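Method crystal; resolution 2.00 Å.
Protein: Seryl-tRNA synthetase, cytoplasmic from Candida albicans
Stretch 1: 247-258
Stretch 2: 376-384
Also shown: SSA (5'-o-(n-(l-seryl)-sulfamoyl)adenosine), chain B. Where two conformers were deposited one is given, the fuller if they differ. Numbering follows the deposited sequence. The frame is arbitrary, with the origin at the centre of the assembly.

Stretch 1 247-258: SEQPISAYHAGE
Stretch 2 (376-384) YQSRNLEIR

Stretch 1 carries a helix over about 248-252, then a type I turn (Ala-253 to Ala-256) and a type II turn (His-255 to Glu-258); stretch 2 is a weakly bonded helix, about 376-381, ended by a Schellman motif at Glu-382 (phi/psi 54/60). The two run in the same direction: CA-CA pairs are Ser-252/Gln-377 at 7.7 Å, Ala-256/Leu-381 and Gly-257/Glu-382 at 4.8 Å, and Glu-258/Ile-383 at 5.2 Å.

Backbone hydrogen bonds fix this register. Gly-257 N donates to Leu-381 O (2.8 Å, 143°), and Arg-384 N to Glu-258 O (3.0 Å, 155°). Gly-257 adopts phi/psi 71/15, a positive phi that favours glycine. CA-H...O contacts supplement them: Ala-256 CA to Leu-381 O, 3.3 Å, and Ile-383 CA to Glu-258 O, 3.5 Å.

Apolar packing centres on Leu-381 (chi1 m, chi2 t), pointing toward stretch 1; its CD2 lies 4.1 Å from Ala-253 CB and 4.0 Å from Ala-256 CB. Ile-383 (m, t), its CA-to-CB bond sideways but its end nearer, makes van der Waals contact with backbone carbonyl oxygen: CG1 lies 3.4 Å from His-255 O. The contact covers 428 Å², both sides summed, most on Leu-381 and Ile-383, both buried.

One side-chain hydrogen bond joins them: Gln-377 NE2 (m, t) to Glu-248 OE2 (t, t), 3.2 Å, 143°. The same carboxylate accepts SSA N10 at OE1, 2.8 Å, so its two oxygens serve ligand and amide.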

ATOM      1  N   SER A 247      -0.748   3.652 -10.715  1.00 13.44           N
ATOM      2  CA  SER A 247      -0.987   2.373 -11.381  1.00 13.40           C
ATOM      3  C   SER A 247      -0.498   2.369 -12.830  1.00 17.43           C
ATOM      4  O   SER A 247      -0.364   1.308 -13.446  1.00 18.95           O
ATOM      5  CB  SER A 247      -2.456   1.925 -11.275  1.00 17.35           C
ATOM      6  OG  SER A 247      -3.342   2.851 -11.900  1.00 16.00           O
ATOM      7  N   GLU A 248      -0.236   3.562 -13.363  0.55 16.68           N
ATOM      8  CA  GLU A 248       0.363   3.705 -14.685  0.55 17.28           C
ATOM      9  C   GLU A 248       1.603   2.824 -14.799  0.55 17.55           C
ATOM     10  O   GLU A 248       1.835   2.173 -15.813  0.55 17.16           O
ATOM     11  CB  GLU A 248       0.750   5.168 -14.941  0.55 13.73           C
ATOM     12  CG  GLU A 248       1.403   5.415 -16.293  0.55 17.98           C
ATOM     13  CD  GLU A 248       2.255   6.693 -16.342  0.55 25.63           C
ATOM     14  OE1 GLU A 248       1.954   7.684 -15.624  0.55 13.47           O
ATOM     15  OE2 GLU A 248       3.244   6.692 -17.110  0.55 23.04           O
ATOM     16  N   GLN A 249       2.401   2.811 -13.742  1.00 16.15           N
ATOM     17  CA  GLN A 249       3.671   2.099 -13.762  1.00 20.56           C
ATOM     18  C   GLN A 249       3.514   0.583 -13.973  1.00 20.74           C
ATOM     19  O   GLN A 249       4.011   0.047 -14.967  1.00 16.93           O
ATOM     20  CB  GLN A 249       4.507   2.464 -12.536  1.00 22.19           C
ATOM     21  CG  GLN A 249       5.121   3.859 -12.684  1.00 19.82           C
ATOM     22  CD  GLN A 249       5.450   4.535 -11.356  1.00 23.73           C
ATOM     23  OE1 GLN A 249       5.049   4.080 -10.285  1.00 19.47           O
ATOM     24  NE2 GLN A 249       6.185   5.637 -11.430  1.00 24.96           N
ATOM     25  N   PRO A 250       2.801  -0.111 -13.066  1.00 14.83           N
ATOM     26  CA  PRO A 250       2.681  -1.562 -13.296  1.00 21.08           C
ATOM     27  C   PRO A 250       1.789  -1.909 -14.500  1.00 17.58           C
ATOM     28  O   PRO A 250       2.048  -2.882 -15.200  1.00 15.89           O
ATOM     29  CB  PRO A 250       2.077  -2.098 -11.976  1.00 13.56           C
ATOM     30  CG  PRO A 250       1.373  -0.908 -11.338  1.00 12.42           C
ATOM     31  CD  PRO A 250       2.211   0.319 -11.783  1.00 14.83           C
ATOM     32  N   ILE A 251       0.762  -1.112 -14.754  1.00 15.27           N
ATOM     33  CA  ILE A 251      -0.129  -1.411 -15.863  1.00 16.26           C
ATOM     34  C   ILE A 251       0.579  -1.194 -17.206  1.00 15.83           C
ATOM     35  O   ILE A 251       0.322  -1.903 -18.175  1.00 18.93           O
ATOM     36  CB  ILE A 251      -1.452  -0.605 -15.756  1.00 16.49           C
ATOM     37  CG1 ILE A 251      -2.208  -1.032 -14.489  1.00 15.75           C
ATOM     38  CG2 ILE A 251      -2.297  -0.793 -17.033  1.00 15.10           C
ATOM     39  CD1 ILE A 251      -3.534  -0.284 -14.207  1.00 13.48           C
ATOM     40  N   SER A 252       1.491  -0.226 -17.272  1.00 16.66           N
ATOM     41  CA  SER A 252       2.245  -0.030 -18.508  1.00 21.50           C
ATOM     42  C   SER A 252       3.096  -1.274 -18.795  1.00 23.20           C
ATOM     43  O   SER A 252       3.335  -1.620 -19.950  1.00 23.02           O
ATOM     44  CB  SER A 252       3.126   1.230 -18.453  1.00 19.53           C
ATOM     45  OG  SER A 252       4.251   1.042 -17.607  1.00 19.66           O
ATOM     46  N   ALA A 253       3.537  -1.958 -17.739  1.00 18.27           N
ATOM     47  CA  ALA A 253       4.363  -3.155 -17.915  1.00 18.16           C
ATOM     48  C   ALA A 253       3.533  -4.428 -18.076  1.00 23.75           C
ATOM     49  O   ALA A 253       4.085  -5.499 -18.302  1.00 21.86           O
ATOM     50  CB  ALA A 253       5.324  -3.313 -16.752  1.00 19.07           C
ATOM     51  N   TYR A 254       2.214  -4.305 -17.943  1.00 19.06           N
ATOM     52  CA  TYR A 254       1.299  -5.452 -18.008  1.00 16.62           C
ATOM     53  C   TYR A 254       1.505  -6.267 -19.292  1.00 24.06           C
ATOM     54  O   TYR A 254       1.574  -7.496 -19.249  1.00 20.20           O
ATOM     55  CB  TYR A 254      -0.146  -4.951 -17.914  1.00 17.78           C
ATOM     56  CG  TYR A 254      -1.225  -6.005 -17.711  1.00 19.10           C
ATOM     57  CD1 TYR A 254      -1.388  -6.639 -16.480  1.00 17.70           C
ATOM     58  CD2 TYR A 254      -2.110  -6.321 -18.730  1.00 23.14           C
ATOM     59  CE1 TYR A 254      -2.393  -7.576 -16.276  1.00 18.84           C
ATOM     60  CE2 TYR A 254      -3.119  -7.261 -18.540  1.00 19.07           C
ATOM     61  CZ  TYR A 254      -3.255  -7.878 -17.308  1.00 20.00           C
ATOM     62  OH  TYR A 254      -4.244  -8.810 -17.125  1.00 23.72           O
ATOM     63  N   HIS A 255       1.602  -5.582 -20.428  1.00 22.17           N
ATOM     64  CA  HIS A 255       1.775  -6.258 -21.718  1.00 20.38           C
ATOM     65  C   HIS A 255       3.215  -6.232 -22.222  1.00 21.21           C
ATOM     66  O   HIS A 255       3.454  -6.450 -23.410  1.00 26.13           O
ATOM     67  CB  HIS A 255       0.856  -5.651 -22.784  1.00 16.39           C
ATOM     68  CG  HIS A 255      -0.596  -5.916 -22.549  1.00 18.71           C
ATOM     69  ND1 HIS A 255      -1.144  -7.178 -22.641  1.00 25.85           N
ATOM     70  CD2 HIS A 255      -1.616  -5.084 -22.229  1.00 16.86           C
ATOM     71  CE1 HIS A 255      -2.436  -7.113 -22.372  1.00 24.39           C
ATOM     72  NE2 HIS A 255      -2.748  -5.854 -22.121  1.00 21.51           N
ATOM     73  N   ALA A 256       4.172  -5.963 -21.334  1.00 20.97           N
ATOM     74  CA  ALA A 256       5.585  -5.994 -21.718  1.00 22.02           C
ATOM     75  C   ALA A 256       5.919  -7.305 -22.430  1.00 26.64           C
ATOM     76  O   ALA A 256       5.497  -8.386 -21.988  1.00 22.98           O
ATOM     77  CB  ALA A 256       6.483  -5.840 -20.493  1.00 18.67           C
ATOM     78  N   GLY A 257       6.676  -7.203 -23.520  1.00 21.61           N
ATOM     79  CA  GLY A 257       7.147  -8.362 -24.261  1.00 24.57           C
ATOM     80  C   GLY A 257       6.053  -9.077 -25.022  1.00 26.35           C
ATOM     81  O   GLY A 257       6.234 -10.213 -25.444  1.00 31.45           O
ATOM     82  N   GLU A 258       4.908  -8.421 -25.190  1.00 24.17           N
ATOM     83  CA  GLU A 258       3.797  -9.019 -25.923  1.00 26.95           C
ATOM     84  C   GLU A 258       3.643  -8.336 -27.276  1.00 29.56           C
ATOM     85  O   GLU A 258       4.304  -7.342 -27.554  1.00 25.36           O
ATOM     86  CB  GLU A 258       2.500  -8.977 -25.102  1.00 20.71           C
ATOM     87  CG  GLU A 258       2.585  -9.839 -23.840  1.00 29.21           C
ATOM     88  CD  GLU A 258       1.355  -9.728 -22.947  1.00 32.71           C
ATOM     89  OE1 GLU A 258       0.256  -9.420 -23.454  1.00 29.81           O
ATOM     90  OE2 GLU A 258       1.491  -9.955 -21.734  1.00 38.18           O
ATOM     91  N   TYR A 376       7.240   5.673 -26.549  1.00 25.22           N
ATOM     92  CA  TYR A 376       8.441   5.871 -25.739  1.00 21.69           C
ATOM     93  C   TYR A 376       8.584   4.741 -24.716  1.00 25.70           C
ATOM     94  O   TYR A 376       9.669   4.193 -24.527  1.00 24.10           O
ATOM     95  CB  TYR A 376       8.337   7.217 -25.021  1.00 24.29           C
ATOM     96  CG  TYR A 376       9.603   7.746 -24.375  1.00 24.80           C
ATOM     97  CD1 TYR A 376      10.542   8.450 -25.121  1.00 21.17           C
ATOM     98  CD2 TYR A 376       9.842   7.569 -23.014  1.00 24.59           C
ATOM     99  CE1 TYR A 376      11.687   8.957 -24.535  1.00 25.86           C
ATOM    100  CE2 TYR A 376      10.985   8.071 -22.417  1.00 23.51           C
ATOM    101  CZ  TYR A 376      11.903   8.765 -23.185  1.00 24.48           C
ATOM    102  OH  TYR A 376      13.035   9.288 -22.607  1.00 26.45           O
ATOM    103  N   GLN A 377       7.483   4.394 -24.055  1.00 19.18           N
ATOM    104  CA  GLN A 377       7.518   3.345 -23.038  1.00 22.97           C
ATOM    105  C   GLN A 377       7.422   1.958 -23.667  1.00 23.27           C
ATOM    106  O   GLN A 377       8.117   1.029 -23.257  1.00 22.59           O
ATOM    107  CB  GLN A 377       6.396   3.546 -22.020  1.00 24.46           C
ATOM    108  CG  GLN A 377       6.504   4.862 -21.258  1.00 30.29           C
ATOM    109  CD  GLN A 377       5.157   5.338 -20.751  1.00 37.34           C
ATOM    110  OE1 GLN A 377       4.169   5.344 -21.491  1.00 31.62           O
ATOM    111  NE2 GLN A 377       5.102   5.711 -19.478  1.00 47.44           N
ATOM    112  N   SER A 378       6.568   1.829 -24.674  1.00 25.09           N
ATOM    113  CA  SER A 378       6.355   0.544 -25.313  1.00 24.98           C
ATOM    114  C   SER A 378       7.604   0.035 -26.029  1.00 23.63           C
ATOM    115  O   SER A 378       7.817  -1.165 -26.102  1.00 21.67           O
ATOM    116  CB  SER A 378       5.172   0.618 -26.270  1.00 19.91           C
ATOM    117  OG  SER A 378       5.338   1.683 -27.172  1.00 25.42           O
ATOM    118  N   ARG A 379       8.431   0.940 -26.559  1.00 22.19           N
ATOM    119  CA  ARG A 379       9.716   0.523 -27.122  1.00 24.17           C
ATOM    120  C   ARG A 379      10.559  -0.110 -26.021  1.00 25.66           C
ATOM    121  O   ARG A 379      11.161  -1.159 -26.208  1.00 23.81           O
ATOM    122  CB  ARG A 379      10.464   1.709 -27.769  1.00 22.32           C
ATOM    123  CG  ARG A 379      11.838   1.338 -28.342  1.00 27.11           C
ATOM    124  CD  ARG A 379      12.454   2.487 -29.187  1.00 26.28           C
ATOM    125  NE  ARG A 379      11.697   2.717 -30.415  1.00 26.51           N
ATOM    126  CZ  ARG A 379      10.767   3.655 -30.558  1.00 29.55           C
ATOM    127  NH1 ARG A 379      10.484   4.486 -29.558  1.00 31.73           N
ATOM    128  NH2 ARG A 379      10.121   3.770 -31.707  1.00 34.96           N
ATOM    129  N   ASN A 380      10.587   0.522 -24.855  1.00 25.86           N
ATOM    130  CA  ASN A 380      11.394   0.005 -23.754  1.00 27.24           C
ATOM    131  C   ASN A 380      10.850  -1.324 -23.217  1.00 27.02           C
ATOM    132  O   ASN A 380      11.612  -2.225 -22.868  1.00 25.68           O
ATOM    133  CB  ASN A 380      11.502   1.045 -22.638  1.00 41.86           C
ATOM    134  CG  ASN A 380      12.741   0.861 -21.791  1.00 59.38           C
ATOM    135  OD1 ASN A 380      13.685   0.183 -22.193  1.00 72.52           O
ATOM    136  ND2 ASN A 380      12.750   1.469 -20.613  1.00 61.66           N
ATOM    137  N   LEU A 381       9.529  -1.445 -23.192  1.00 19.32           N
ATOM    138  CA  LEU A 381       8.858  -2.634 -22.661  1.00 21.26           C
ATOM    139  C   LEU A 381       8.611  -3.693 -23.740  1.00 20.58           C
ATOM    140  O   LEU A 381       8.083  -4.772 -23.456  1.00 21.42           O
ATOM    141  CB  LEU A 381       7.543  -2.210 -22.012  1.00 17.33           C
ATOM    142  CG  LEU A 381       7.732  -1.377 -20.740  1.00 20.48           C
ATOM    143  CD1 LEU A 381       6.488  -0.530 -20.433  1.00 18.80           C
ATOM    144  CD2 LEU A 381       8.087  -2.288 -19.560  1.00 22.13           C
ATOM    145  N   GLU A 382       8.999  -3.371 -24.971  1.00 23.35           N
ATOM    146  CA  GLU A 382       8.819  -4.263 -26.118  0.52 27.47           C
ATOM    147  C   GLU A 382       7.370  -4.706 -26.283  1.00 28.04           C
ATOM    148  O   GLU A 382       7.060  -5.904 -26.237  1.00 28.58           O
ATOM    149  CB  GLU A 382       9.747  -5.481 -26.019  0.52 27.52           C
ATOM    150  CG  GLU A 382      11.229  -5.132 -25.985  0.52 32.35           C
ATOM    151  CD  GLU A 382      11.762  -4.643 -27.322  0.52 37.88           C
ATOM    152  OE1 GLU A 382      11.036  -4.740 -28.333  0.52 43.23           O
ATOM    153  OE2 GLU A 382      12.917  -4.168 -27.364  0.52 42.43           O
ATOM    154  N   ILE A 383       6.483  -3.736 -26.474  1.00 24.61           N
ATOM    155  CA  ILE A 383       5.080  -4.029 -26.730  1.00 23.60           C
ATOM    156  C   ILE A 383       4.784  -3.742 -28.196  1.00 22.17           C
ATOM    157  O   ILE A 383       4.518  -2.604 -28.584  1.00 24.46           O
ATOM    158  CB  ILE A 383       4.146  -3.222 -25.818  1.00 19.52           C
ATOM    159  CG1 ILE A 383       4.576  -3.379 -24.359  1.00 19.01           C
ATOM    160  CG2 ILE A 383       2.689  -3.663 -26.022  1.00 17.65           C
ATOM    161  CD1 ILE A 383       3.756  -2.515 -23.376  1.00 21.15           C
ATOM    162  N   ARG A 384       4.853  -4.785 -29.017  1.00 27.30           N
ATOM    163  CA  ARG A 384       4.817  -4.610 -30.462  1.00 28.27           C
ATOM    164  C   ARG A 384       3.407  -4.487 -31.024  1.00 26.99           C
ATOM    165  O   ARG A 384       2.441  -5.012 -30.465  1.00 22.40           O
ATOM    166  CB  ARG A 384       5.582  -5.736 -31.176  1.00 24.95           C
ATOM    167  CG  ARG A 384       7.045  -5.800 -30.785  1.00 26.90           C
ATOM    168  CD  ARG A 384       7.808  -6.854 -31.579  1.00 34.71           C
ATOM    169  NE  ARG A 384       7.814  -6.559 -33.009  1.00 39.96           N
ATOM    170  CZ  ARG A 384       8.608  -7.161 -33.890  1.00 36.85           C
ATOM    171  NH1 ARG A 384       9.473  -8.088 -33.483  1.00 38.12           N
ATOM    172  NH2 ARG A 384       8.537  -6.836 -35.175  1.00 34.94           N
TER
HETATM  173  N10 SSA B 486      -0.385   8.254 -14.276  1.00 14.59           N
HETATM  174  CA  SSA B 486      -0.501   9.704 -14.414  1.00 22.33           C
HETATM  175  CB  SSA B 486      -1.949  10.086 -14.721  1.00 20.82           C
HETATM  176  OG  SSA B 486      -2.783   9.869 -13.566  1.00 20.31           O
HETATM  177  C9  SSA B 486      -0.042  10.388 -13.157  1.00 23.30           C
HETATM  178  O9  SSA B 486       0.258   9.752 -12.154  1.00 18.85           O
HETATM  179  N8  SSA B 486       0.009  11.716 -13.202  1.00 16.25           N
HETATM  180  S1  SSA B 486       0.174  12.628 -11.895  1.00 20.78           S
HETATM  181  O1S SSA B 486       1.477  12.535 -11.303  1.00 18.88           O
HETATM  182  O2S SSA B 486      -0.104  13.979 -12.254  1.00 19.97           O
HETATM  183  O5' SSA B 486      -0.883  12.222 -10.850  1.00 18.15           O
HETATM  184  C5' SSA B 486      -2.256  12.143 -11.191  1.00 15.62           C
HETATM  185  C4' SSA B 486      -3.085  12.869 -10.127  1.00 18.17           C
HETATM  186  O4' SSA B 486      -2.919  12.321  -8.814  1.00 18.07           O
HETATM  187  C3' SSA B 486      -2.728  14.330  -9.964  1.00 17.98           C
HETATM  188  O3' SSA B 486      -3.309  15.098 -11.028  1.00 17.45           O
HETATM  189  C2' SSA B 486      -3.333  14.624  -8.596  1.00 19.10           C
HETATM  190  O2' SSA B 486      -4.756  14.816  -8.708  1.00 18.77           O
HETATM  191  C1' SSA B 486      -3.096  13.326  -7.823  1.00 15.27           C
HETATM  192  N9  SSA B 486      -1.872  13.432  -7.004  1.00 18.06           N
HETATM  193  C8  SSA B 486      -0.605  13.497  -7.446  1.00 17.51           C
HETATM  194  N7  SSA B 486       0.219  13.602  -6.381  1.00 17.60           N
HETATM  195  C5  SSA B 486      -0.550  13.594  -5.276  1.00 20.02           C
HETATM  196  C6  SSA B 486      -0.270  13.659  -3.925  1.00 18.94           C
HETATM  197  N6  SSA B 486       1.016  13.761  -3.525  1.00 15.67           N
HETATM  198  N1  SSA B 486      -1.287  13.622  -3.033  1.00 15.97           N
HETATM  199  C2  SSA B 486      -2.555  13.522  -3.449  1.00 19.65           C
HETATM  200  N3  SSA B 486      -2.855  13.446  -4.752  1.00 16.94           N
HETATM  201  C4  SSA B 486      -1.867  13.494  -5.676  1.00 16.74           C